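Local structure of SspB protein (Streptomyces clavuligerus, 6JUF) at residues S12-H17 and L158-G163; V151-V156 and A167-D172. The protein probably acts as a metal-dependent DNase within SspABCD-SspE, a bacterial defence system that senses DNA phosphorothioation and blocks phage. All coordinates share one frame; numbering follows the deposited sequence.

Contact 1 (S12-H17 and L158-G163); sequences SSFARH and LSFPEG
Ser12 rests its methylene on the ring of Phe160, and this CH-pi contact is the heart of the meeting. Ser12 CB stands 3.8 Å from the centroid of the Phe160 ring, 16° off the ring normal, and displaced toward the CD1-CE1 side. A chi1 of -178° turns OG away from the Ser12 N and beside the carbonyl carbon, which brings it to 4.0 Å from Phe160 CG. Ser159 CB lies above the rim of the opposite face.

The second interaction is apolar. Phe14 presents its far edge, with CZ 4.0 Å from Phe160 CE2; that carbon lies near the plane of the Phe14 ring, while the two side chains cross at a slant. Ser12 OG also sits at the Phe14 edge.

The last piece is backbone. Phe160 leaves helical geometry, and a weak hydrogen bond from Gly163 N to Phe160 O (3.3 Å) closes a type I turn through Pro161 and Glu162; Gly163 CA then lies 4.4 Å from Ser12 OG.

In the fold, the loop between helices 5-9 and 24-34 packs against the C-terminal exit of helix 145-159. Phe14 continues inward onto Ile169 of helix 166-180 and Pro129 and Ser130 of helix 129-137.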
loop_
_atom_site.group_PDB
_atom_site.type_symbol
_atom_site.label_atom_id
_atom_site.label_comp_id
_atom_site.label_asym_id
_atom_site.label_seq_id
_atom_site.Cartn_x
_atom_site.Cartn_y
_atom_site.Cartn_z
ATOM N N SER B 12 -21.877 18.998 1.027
ATOM C CA SER B 12 -22.514 18.370 -0.136
ATOM C C SER B 12 -21.439 18.159 -1.220
ATOM O O SER B 12 -21.198 18.985 -2.086
ATOM C CB SER B 12 -23.661 19.248 -0.662
ATOM O OG SER B 12 -24.244 18.564 -1.736
ATOM N N SER B 13 -20.699 17.078 -1.091
ATOM C CA SER B 13 -19.662 16.740 -2.021
ATOM C C SER B 13 -19.833 15.282 -2.423
ATOM O O SER B 13 -19.689 14.386 -1.582
ATOM C CB SER B 13 -18.276 16.978 -1.375
ATOM O OG SER B 13 -17.229 16.630 -2.283
ATOM N N PHE B 14 -20.111 15.038 -3.715
ATOM C CA PHE B 14 -20.354 13.675 -4.235
ATOM C C PHE B 14 -19.586 13.448 -5.542
ATOM O O PHE B 14 -19.596 14.310 -6.439
ATOM C CB PHE B 14 -21.874 13.467 -4.491
ATOM C CG PHE B 14 -22.692 13.612 -3.236
ATOM C CD1 PHE B 14 -22.959 12.486 -2.420
ATOM C CD2 PHE B 14 -23.140 14.877 -2.833
ATOM C CE1 PHE B 14 -23.650 12.663 -1.224
ATOM C CE2 PHE B 14 -23.862 15.012 -1.660
ATOM C CZ PHE B 14 -24.105 13.924 -0.870
ATOM N N ALA B 15 -18.889 12.312 -5.595
ATOM C CA ALA B 15 -18.248 11.769 -6.814
ATOM C C ALA B 15 -17.141 12.670 -7.352
ATOM O O ALA B 15 -16.773 12.534 -8.495
ATOM C CB ALA B 15 -19.294 11.473 -7.894
ATOM N N ARG B 16 -16.615 13.599 -6.557
ATOM C CA ARG B 16 -15.528 14.473 -7.087
ATOM C C ARG B 16 -14.213 13.692 -7.251
ATOM O O ARG B 16 -13.270 14.189 -7.912
ATOM C CB ARG B 16 -15.282 15.636 -6.118
ATOM C CG ARG B 16 -16.521 16.453 -5.800
ATOM C CD ARG B 16 -16.639 17.681 -6.623
ATOM N NE ARG B 16 -17.800 18.505 -6.213
ATOM C CZ ARG B 16 -17.731 19.826 -6.028
ATOM N NH1 ARG B 16 -16.558 20.497 -6.203
ATOM N NH2 ARG B 16 -18.815 20.516 -5.668
ATOM N N HIS B 17 -14.112 12.472 -6.687
ATOM C CA HIS B 17 -12.961 11.597 -6.895
ATOM C C HIS B 17 -13.061 10.876 -8.218
ATOM O O HIS B 17 -12.126 10.167 -8.633
ATOM C CB HIS B 17 -12.939 10.536 -5.779
ATOM C CG HIS B 17 -14.329 10.004 -5.461
ATOM N ND1 HIS B 17 -14.980 9.139 -6.297
ATOM C CD2 HIS B 17 -15.206 10.277 -4.406
ATOM C CE1 HIS B 17 -16.224 8.868 -5.743
ATOM N NE2 HIS B 17 -16.320 9.573 -4.601
ATOM N N LEU B 158 -33.209 14.420 2.374
ATOM C CA LEU B 158 -33.607 15.029 3.651
ATOM C C LEU B 158 -32.622 16.141 4.006
ATOM O O LEU B 158 -32.981 17.076 4.693
ATOM C CB LEU B 158 -33.593 13.974 4.773
ATOM C CG LEU B 158 -34.815 13.148 5.188
ATOM C CD1 LEU B 158 -35.866 13.050 4.086
ATOM C CD2 LEU B 158 -34.350 11.765 5.673
ATOM N N SER B 159 -31.362 16.038 3.537
ATOM C CA SER B 159 -30.309 16.942 4.030
ATOM C C SER B 159 -29.897 18.034 3.096
ATOM O O SER B 159 -29.529 19.089 3.547
ATOM C CB SER B 159 -29.036 16.172 4.453
ATOM O OG SER B 159 -29.232 15.752 5.771
ATOM N N PHE B 160 -29.917 17.753 1.803
ATOM C CA PHE B 160 -29.507 18.727 0.808
ATOM C C PHE B 160 -30.646 18.930 -0.202
ATOM O O PHE B 160 -30.783 18.121 -1.110
ATOM C CB PHE B 160 -28.222 18.270 0.085
ATOM C CG PHE B 160 -27.064 17.938 1.024
ATOM C CD1 PHE B 160 -26.460 18.924 1.784
ATOM C CD2 PHE B 160 -26.589 16.629 1.135
ATOM C CE1 PHE B 160 -25.406 18.621 2.631
ATOM C CE2 PHE B 160 -25.541 16.283 1.993
ATOM C CZ PHE B 160 -24.919 17.299 2.742
ATOM N N PRO B 161 -31.459 20.003 -0.049
ATOM C CA PRO B 161 -32.543 20.200 -1.034
ATOM C C PRO B 161 -32.012 20.230 -2.491
ATOM O O PRO B 161 -32.658 19.711 -3.399
ATOM C CB PRO B 161 -33.150 21.559 -0.628
ATOM C CG PRO B 161 -32.801 21.743 0.817
ATOM C CD PRO B 161 -31.482 21.031 1.024
ATOM N N GLU B 162 -30.841 20.820 -2.693
ATOM C CA GLU B 162 -30.295 21.047 -4.027
ATOM C C GLU B 162 -29.676 19.786 -4.610
ATOM O O GLU B 162 -29.862 19.480 -5.788
ATOM C CB GLU B 162 -29.225 22.152 -3.953
ATOM C CG GLU B 162 -28.126 22.083 -5.016
ATOM C CD GLU B 162 -26.793 22.608 -4.500
ATOM O OE1 GLU B 162 -26.765 23.732 -3.949
ATOM O OE2 GLU B 162 -25.770 21.895 -4.649
ATOM N N GLY B 163 -28.994 19.043 -3.742
ATOM C CA GLY B 163 -27.910 18.121 -4.102
ATOM C C GLY B 163 -27.870 17.154 -5.283
ATOM O O GLY B 163 -28.601 17.265 -6.256
#

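Contact 2 (V151-V156 and A167-D172)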
loop_
_atom_site.group_PDB
_atom_site.type_symbol
_atom_site.label_atom_id
_atom_site.label_comp_id
_atom_site.label_asym_id
_atom_site.label_seq_id
_atom_site.Cartn_x
_atom_site.Cartn_y
_atom_site.Cartn_z
ATOM N N VAL B 151 -30.138 4.189 0.408
ATOM C CA VAL B 151 -30.048 4.809 1.717
ATOM C C VAL B 151 -29.401 6.192 1.659
ATOM O O VAL B 151 -29.884 7.130 2.262
ATOM C CB VAL B 151 -29.406 3.871 2.755
ATOM C CG1 VAL B 151 -29.293 4.565 4.123
ATOM C CG2 VAL B 151 -30.313 2.686 2.915
ATOM N N ILE B 152 -28.319 6.309 0.891
ATOM C CA ILE B 152 -27.681 7.605 0.765
ATOM C C ILE B 152 -28.634 8.617 0.091
ATOM O O ILE B 152 -28.739 9.726 0.552
ATOM C CB ILE B 152 -26.348 7.539 0.019
ATOM C CG1 ILE B 152 -25.364 6.662 0.814
ATOM C CG2 ILE B 152 -25.815 8.937 -0.177
ATOM C CD1 ILE B 152 -24.222 6.094 -0.009
ATOM N N VAL B 153 -29.329 8.176 -0.970
ATOM C CA VAL B 153 -30.300 9.040 -1.669
ATOM C C VAL B 153 -31.328 9.582 -0.650
ATOM O O VAL B 153 -31.636 10.746 -0.664
ATOM C CB VAL B 153 -31.033 8.284 -2.777
ATOM C CG1 VAL B 153 -32.321 9.004 -3.249
ATOM C CG2 VAL B 153 -30.069 7.970 -3.915
ATOM N N ARG B 154 -31.852 8.698 0.218
ATOM C CA ARG B 154 -32.859 9.078 1.200
ATOM C C ARG B 154 -32.325 10.208 2.078
ATOM O O ARG B 154 -32.995 11.216 2.294
ATOM C CB ARG B 154 -33.284 7.828 1.992
ATOM C CG ARG B 154 -34.501 7.996 2.900
ATOM C CD ARG B 154 -34.738 6.746 3.760
ATOM N NE ARG B 154 -34.004 6.803 5.040
ATOM C CZ ARG B 154 -34.388 7.517 6.110
ATOM N NH1 ARG B 154 -35.494 8.256 6.080
ATOM N NH2 ARG B 154 -33.673 7.499 7.221
ATOM N N HIS B 155 -31.088 10.032 2.582
ATOM C CA HIS B 155 -30.455 11.031 3.437
ATOM C C HIS B 155 -30.159 12.341 2.720
ATOM O O HIS B 155 -30.348 13.440 3.254
ATOM C CB HIS B 155 -29.179 10.445 4.096
ATOM C CG HIS B 155 -29.480 9.737 5.373
ATOM N ND1 HIS B 155 -29.577 8.384 5.471
ATOM C CD2 HIS B 155 -29.809 10.243 6.606
ATOM C CE1 HIS B 155 -29.943 8.055 6.723
ATOM N NE2 HIS B 155 -30.094 9.194 7.414
ATOM N N VAL B 156 -29.731 12.236 1.471
ATOM C CA VAL B 156 -29.446 13.413 0.658
ATOM C C VAL B 156 -30.728 14.203 0.373
ATOM O O VAL B 156 -30.721 15.422 0.415
ATOM C CB VAL B 156 -28.743 13.016 -0.639
ATOM C CG1 VAL B 156 -28.655 14.183 -1.634
ATOM C CG2 VAL B 156 -27.367 12.419 -0.297
ATOM N N ALA B 167 -26.671 9.095 -9.895
ATOM C CA ALA B 167 -25.478 8.564 -10.555
ATOM C C ALA B 167 -24.229 8.928 -9.786
ATOM O O ALA B 167 -23.261 8.113 -9.720
ATOM C CB ALA B 167 -25.388 9.011 -12.025
ATOM N N SER B 168 -24.188 10.135 -9.234
ATOM C CA SER B 168 -23.009 10.497 -8.412
ATOM C C SER B 168 -22.923 9.679 -7.132
ATOM O O SER B 168 -21.813 9.316 -6.675
ATOM C CB SER B 168 -23.042 11.974 -8.045
ATOM O OG SER B 168 -23.063 12.749 -9.222
ATOM N N ILE B 169 -24.056 9.450 -6.492
ATOM C CA ILE B 169 -24.062 8.641 -5.260
ATOM C C ILE B 169 -23.625 7.212 -5.616
ATOM O O ILE B 169 -22.851 6.582 -4.876
ATOM C CB ILE B 169 -25.444 8.698 -4.597
ATOM C CG1 ILE B 169 -25.672 10.132 -4.051
ATOM C CG2 ILE B 169 -25.555 7.625 -3.488
ATOM C CD1 ILE B 169 -27.113 10.479 -3.652
ATOM N N ALA B 170 -24.122 6.668 -6.720
ATOM C CA ALA B 170 -23.701 5.294 -7.118
ATOM C C ALA B 170 -22.190 5.252 -7.350
ATOM O O ALA B 170 -21.556 4.233 -7.067
ATOM C CB ALA B 170 -24.413 4.849 -8.409
ATOM N N LYS B 171 -21.611 6.337 -7.872
ATOM C CA LYS B 171 -20.152 6.388 -8.076
ATOM C C LYS B 171 -19.440 6.435 -6.700
ATOM O O LYS B 171 -18.347 5.783 -6.561
ATOM C CB LYS B 171 -19.797 7.623 -8.909
ATOM C CG LYS B 171 -20.145 7.421 -10.389
ATOM C CD LYS B 171 -20.148 8.745 -11.131
ATOM C CE LYS B 171 -20.544 8.521 -12.592
ATOM N NZ LYS B 171 -20.872 9.791 -13.257
ATOM N N ASP B 172 -20.021 7.133 -5.711
ATOM C CA ASP B 172 -19.443 7.104 -4.333
ATOM C C ASP B 172 -19.465 5.664 -3.804
ATOM O O ASP B 172 -18.495 5.203 -3.178
ATOM C CB ASP B 172 -20.216 7.993 -3.358
ATOM C CG ASP B 172 -19.917 9.455 -3.516
ATOM O OD1 ASP B 172 -18.939 9.796 -4.225
ATOM O OD2 ASP B 172 -20.649 10.254 -2.905
#
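Ile169 meets Ile152, Val153 and Val156 through aliphatic branches alone, and no flat group takes part in that meeting. The flat groups sit to its flanks. The His155 ring is on another side of its helix, packed against Arg5, Leu6 and Leu137, and its ND1 makes a weak, bent bond to Val151 O (3.5 Å, 146° at the hydrogen). The Asp172 carboxylate, one turn on from Ile169, has the Phe14 ring beside it and accepts a hydrogen bond at OD2 from Ser130 OG.

Between the helices, Ile169 does the work with two branches. Its CG2 presses on Ile152, 3.6 Å from Ile152 CG2 and equally far from Ile152 CB, as the two isoleucines pass alongside with their chains running opposite ways. The other branch is extended (chi2 166°), which carries CD1 out to the two valines. Ile169 CD1 lies 3.9 Å from Val156 CG2, the two side chains meeting tip to tip. It is just as close to Val153 CG2, at 3.9 Å, but there the Val153 side chain stands nearly perpendicular to that of Ile169.

The axes of segments 151-156 and 167-172 approach to 10.1 Å, with 129° between their N-to-C directions, so the pair is a widely splayed helical hairpin: helix 145-159, a short loop, then helix 166-180. Its other neighbours close the core around it. Helix 129-137 covers Ile152 through Ser130 and Val133, helix 5-9 reaches Val156 with Leu6, and Pro164 of the connecting loop packs on Val156 too.

Both contacts use helix 145-159. Contact 2 is the buried one, purely aliphatic, joining that helix to helix 166-180; contact 1, at the helix's C-terminal exit, is only partly buried and mixes aromatic rings with serines. They lie about 8 Å apart, centre to centre, and polar links tie them together: Asp172 OD1 probably accepts two hydrogen bonds from the 12-17 loop, from His17 NE2 at 2.7 Å and Ala15 N at 2.9 Å. The loop is thus fastened to the segment leaving helix 145-159 by packing alone, and to helix 166-180 by packing plus the Asp172 carboxylate. Next in sequence comes Glu18, seen to bind magnesium in this protein, though not in this chain.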